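Long-range contact in endopolygalacturonase (Chondrostereum purpureum, PDB 1K5C), which probably hydrolyses the alpha-1,4 bonds between galacturonic acid units inside polygalacturonan chains, as an endo-acting family 28 glycoside hydrolase: residues T32-V43 and P59-I68. Residues are numbered along the deposited sequence; the frame is centred on the assembly and turned at random.
Sequences TLVLNPDKGATV and PLFTIDGTGI
Leu33 lies side by side with Phe61: its CD2 sits 3.6 Å from ring atom CD1, while CG comes up to the ring edge in plane. From further along the strand Leu35 reaches obliquely to the same ring, CD1 to CE1 3.8 Å. Phe61 holds CG anti to the backbone N (chi1 173°), which carries the ring alongside Leu33 and within reach of Leu35 CD1; it also meets the ring of Phe77, planes about 50° apart. An alanine here would probably leave a gap beside both leucines and strip Phe77 of this ring partner. Beneath these side chains strands 33-35 and 61-65 run parallel, their axes 4.8 Å apart at closest, with Leu33 N to Leu60 O and Thr62 N to Leu33 O the first hydrogen bonds of the pairing. They lie on successive turns of the right-handed parallel beta-helix of family 28, 33-35 outermost in its sheet. Past the end of strand 33-35, one water donates to both Pro37 O and Asp64 O, another bridges Pro37 O and Thr66 N. Ile68 CD1 packs against Pro37 CB (3.9 Å) and the type II turn Asp38-Ala41, where Gly40 N hydrogen-bonds Thr66 O at 2.9 Å, nearly straight at 167°. Further out, Gly16 N hydrogen-bonds Asp38 OD1, and Asp128 OD2 Thr66 OG1.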
loop_
_atom_site.group_PDB
_atom_site.type_symbol
_atom_site.label_atom_id
_atom_site.label_comp_id
_atom_site.label_asym_id
_atom_site.label_seq_id
_atom_site.Cartn_x
_atom_site.Cartn_y
_atom_site.Cartn_z
ATOM N N THR A 32 22.043 -8.659 2.081
ATOM C CA THR A 32 20.672 -8.708 1.600
ATOM C C THR A 32 20.378 -10.092 1.041
ATOM O O THR A 32 21.323 -10.868 0.758
ATOM C CB THR A 32 20.366 -7.637 0.554
ATOM O OG1 THR A 32 21.232 -7.914 -0.550
ATOM C CG2 THR A 32 20.595 -6.240 1.076
ATOM N N LEU A 33 19.096 -10.398 0.895
ATOM C CA LEU A 33 18.623 -11.698 0.363
ATOM C C LEU A 33 17.968 -11.416 -0.965
ATOM O O LEU A 33 16.940 -10.764 -1.018
ATOM C CB LEU A 33 17.690 -12.334 1.376
ATOM C CG LEU A 33 17.065 -13.683 0.900
ATOM C CD1 LEU A 33 18.186 -14.694 0.557
ATOM C CD2 LEU A 33 16.165 -14.243 1.976
ATOM N N VAL A 34 18.608 -11.901 -2.028
ATOM C CA VAL A 34 18.165 -11.637 -3.408
ATOM C C VAL A 34 17.911 -12.966 -4.103
ATOM O O VAL A 34 18.777 -13.818 -4.185
ATOM C CB VAL A 34 19.231 -10.842 -4.164
ATOM C CG1 VAL A 34 18.829 -10.602 -5.631
ATOM C CG2 VAL A 34 19.443 -9.460 -3.468
ATOM N N LEU A 35 16.679 -13.116 -4.625
ATOM C CA LEU A 35 16.304 -14.312 -5.363
ATOM C C LEU A 35 15.883 -13.941 -6.772
ATOM O O LEU A 35 14.992 -13.106 -6.956
ATOM C CB LEU A 35 15.147 -15.063 -4.671
ATOM C CG LEU A 35 15.457 -15.633 -3.288
ATOM C CD1 LEU A 35 14.174 -16.006 -2.552
ATOM C CD2 LEU A 35 16.421 -16.829 -3.394
ATOM N N ASN A 36 16.518 -14.626 -7.755
ATOM C CA ASN A 36 16.187 -14.453 -9.168
ATOM C C ASN A 36 15.812 -15.826 -9.730
ATOM O O ASN A 36 16.647 -16.490 -10.384
ATOM C CB ASN A 36 17.370 -13.863 -9.960
ATOM C CG ASN A 36 17.609 -12.426 -9.561
ATOM O OD1 ASN A 36 16.733 -11.579 -9.702
ATOM N ND2 ASN A 36 18.798 -12.121 -9.048
ATOM N N PRO A 37 14.626 -16.318 -9.416
ATOM C CA PRO A 37 14.298 -17.721 -9.796
ATOM C C PRO A 37 14.057 -17.847 -11.295
ATOM O O PRO A 37 13.733 -16.903 -12.008
ATOM C CB PRO A 37 13.008 -18.012 -9.008
ATOM C CG PRO A 37 12.838 -16.869 -8.062
ATOM C CD PRO A 37 13.534 -15.702 -8.682
ATOM N N ASP A 38 14.193 -19.116 -11.742
ATOM C CA ASP A 38 13.848 -19.454 -13.129
ATOM C C ASP A 38 12.408 -19.086 -13.437
ATOM O O ASP A 38 11.499 -19.083 -12.540
ATOM C CB ASP A 38 13.983 -20.962 -13.347
ATOM C CG ASP A 38 15.412 -21.503 -13.418
ATOM O OD1 ASP A 38 16.350 -20.784 -13.141
ATOM O OD2 ASP A 38 15.522 -22.694 -13.791
ATOM N N LYS A 39 12.153 -18.846 -14.717
ATOM C CA LYS A 39 10.758 -18.633 -15.182
ATOM C C LYS A 39 9.843 -19.734 -14.678
ATOM O O LYS A 39 10.179 -20.929 -14.826
ATOM C CB LYS A 39 10.686 -18.638 -16.709
ATOM C CG LYS A 39 11.371 -17.453 -17.430
ATOM C CD LYS A 39 11.473 -17.784 -18.904
ATOM C CE LYS A 39 12.023 -16.625 -19.716
ATOM N NZ LYS A 39 11.052 -15.449 -19.783
ATOM N N GLY A 40 8.719 -19.376 -14.073
ATOM C CA GLY A 40 7.737 -20.334 -13.653
ATOM C C GLY A 40 8.090 -21.115 -12.410
ATOM O O GLY A 40 7.329 -22.038 -12.069
ATOM N N ALA A 41 9.189 -20.800 -11.720
ATOM C CA ALA A 41 9.579 -21.619 -10.575
ATOM C C ALA A 41 8.579 -21.443 -9.416
ATOM O O ALA A 41 7.996 -20.350 -9.230
ATOM C CB ALA A 41 10.966 -21.211 -10.109
ATOM N N THR A 42 8.452 -22.509 -8.646
ATOM C CA THR A 42 7.760 -22.451 -7.342
ATOM C C THR A 42 8.826 -22.259 -6.280
ATOM O O THR A 42 9.802 -23.019 -6.220
ATOM C CB THR A 42 7.000 -23.732 -7.104
ATOM O OG1 THR A 42 5.926 -23.851 -8.091
ATOM C CG2 THR A 42 6.312 -23.764 -5.711
ATOM N N VAL A 43 8.625 -21.254 -5.419
ATOM C CA VAL A 43 9.501 -20.995 -4.270
ATOM C C VAL A 43 8.638 -21.190 -3.051
ATOM O O VAL A 43 7.627 -20.492 -2.881
ATOM C CB VAL A 43 10.031 -19.580 -4.330
ATOM C CG1 VAL A 43 10.918 -19.289 -3.098
ATOM C CG2 VAL A 43 10.787 -19.316 -5.651
ATOM N N PRO A 59 16.007 -2.249 -0.534
ATOM C CA PRO A 59 15.326 -3.384 0.071
ATOM C C PRO A 59 16.302 -4.402 0.645
ATOM O O PRO A 59 17.401 -4.629 0.147
ATOM C CB PRO A 59 14.605 -4.044 -1.140
ATOM C CG PRO A 59 15.367 -3.573 -2.331
ATOM C CD PRO A 59 15.919 -2.217 -2.006
ATOM N N LEU A 60 15.854 -5.056 1.766
ATOM C CA LEU A 60 16.681 -6.097 2.369
ATOM C C LEU A 60 16.390 -7.475 1.753
ATOM O O LEU A 60 17.252 -8.369 1.857
ATOM C CB LEU A 60 16.462 -6.154 3.885
ATOM C CG LEU A 60 16.777 -4.858 4.640
ATOM C CD1 LEU A 60 16.581 -5.089 6.147
ATOM C CD2 LEU A 60 18.200 -4.350 4.323
ATOM N N PHE A 61 15.236 -7.608 1.093
ATOM C CA PHE A 61 14.850 -8.822 0.373
ATOM C C PHE A 61 14.319 -8.384 -0.972
ATOM O O PHE A 61 13.423 -7.533 -0.990
ATOM C CB PHE A 61 13.755 -9.574 1.151
ATOM C CG PHE A 61 13.180 -10.772 0.386
ATOM C CD1 PHE A 61 13.851 -11.957 0.361
ATOM C CD2 PHE A 61 11.973 -10.658 -0.317
ATOM C CE1 PHE A 61 13.315 -13.052 -0.329
ATOM C CE2 PHE A 61 11.446 -11.758 -0.960
ATOM C CZ PHE A 61 12.131 -12.961 -0.978
ATOM N N THR A 62 14.830 -8.955 -2.049
ATOM C CA THR A 62 14.320 -8.693 -3.396
ATOM C C THR A 62 14.076 -10.032 -4.096
ATOM O O THR A 62 14.994 -10.861 -4.132
ATOM C CB THR A 62 15.313 -7.890 -4.232
ATOM O OG1 THR A 62 15.607 -6.641 -3.577
ATOM C CG2 THR A 62 14.738 -7.529 -5.603
ATOM N N ILE A 63 12.901 -10.181 -4.683
ATOM C CA ILE A 63 12.638 -11.334 -5.547
ATOM C C ILE A 63 12.112 -10.778 -6.859
ATOM O O ILE A 63 11.266 -9.876 -6.904
ATOM C CB ILE A 63 11.691 -12.346 -4.869
ATOM C CG1 ILE A 63 11.528 -13.601 -5.771
ATOM C CG2 ILE A 63 10.347 -11.756 -4.459
ATOM C CD1 ILE A 63 10.952 -14.775 -5.037
ATOM N N ASP A 64 12.706 -11.295 -7.953
ATOM C CA ASP A 64 12.390 -10.805 -9.308
ATOM C C ASP A 64 12.340 -11.999 -10.215
ATOM O O ASP A 64 13.351 -12.709 -10.344
ATOM C CB ASP A 64 13.462 -9.815 -9.734
ATOM C CG ASP A 64 13.208 -9.134 -11.050
ATOM O OD1 ASP A 64 12.155 -9.346 -11.647
ATOM O OD2 ASP A 64 14.111 -8.365 -11.465
ATOM N N GLY A 65 11.205 -12.252 -10.857
ATOM C CA GLY A 65 11.119 -13.360 -11.809
ATOM C C GLY A 65 9.774 -13.265 -12.539
ATOM O O GLY A 65 8.954 -12.394 -12.238
ATOM N N THR A 66 9.605 -14.190 -13.477
ATOM C CA THR A 66 8.468 -14.222 -14.377
ATOM C C THR A 66 7.628 -15.458 -14.039
ATOM O O THR A 66 8.132 -16.574 -14.008
ATOM C CB THR A 66 8.909 -14.269 -15.843
ATOM O OG1 THR A 66 9.676 -13.085 -16.113
ATOM C CG2 THR A 66 7.717 -14.343 -16.793
ATOM N N GLY A 67 6.344 -15.254 -13.744
ATOM C CA GLY A 67 5.435 -16.384 -13.472
ATOM C C GLY A 67 5.802 -17.146 -12.237
ATOM O O GLY A 67 5.583 -18.367 -12.148
ATOM N N ILE A 68 6.378 -16.459 -11.220
ATOM C CA ILE A 68 6.785 -17.146 -9.993
ATOM C C ILE A 68 5.556 -17.561 -9.188
ATOM O O ILE A 68 4.586 -16.809 -9.087
ATOM C CB ILE A 68 7.698 -16.198 -9.182
ATOM C CG1 ILE A 68 8.917 -15.715 -10.015
ATOM C CG2 ILE A 68 8.108 -16.818 -7.834
ATOM C CD1 ILE A 68 9.658 -16.888 -10.684
HETATM O O HOH W 1 11.962 -15.696 -13.975
HETATM O O HOH W 2 14.690 -14.324 -12.112
HETATM O O HOH W 3 11.758 -13.717 -17.693
#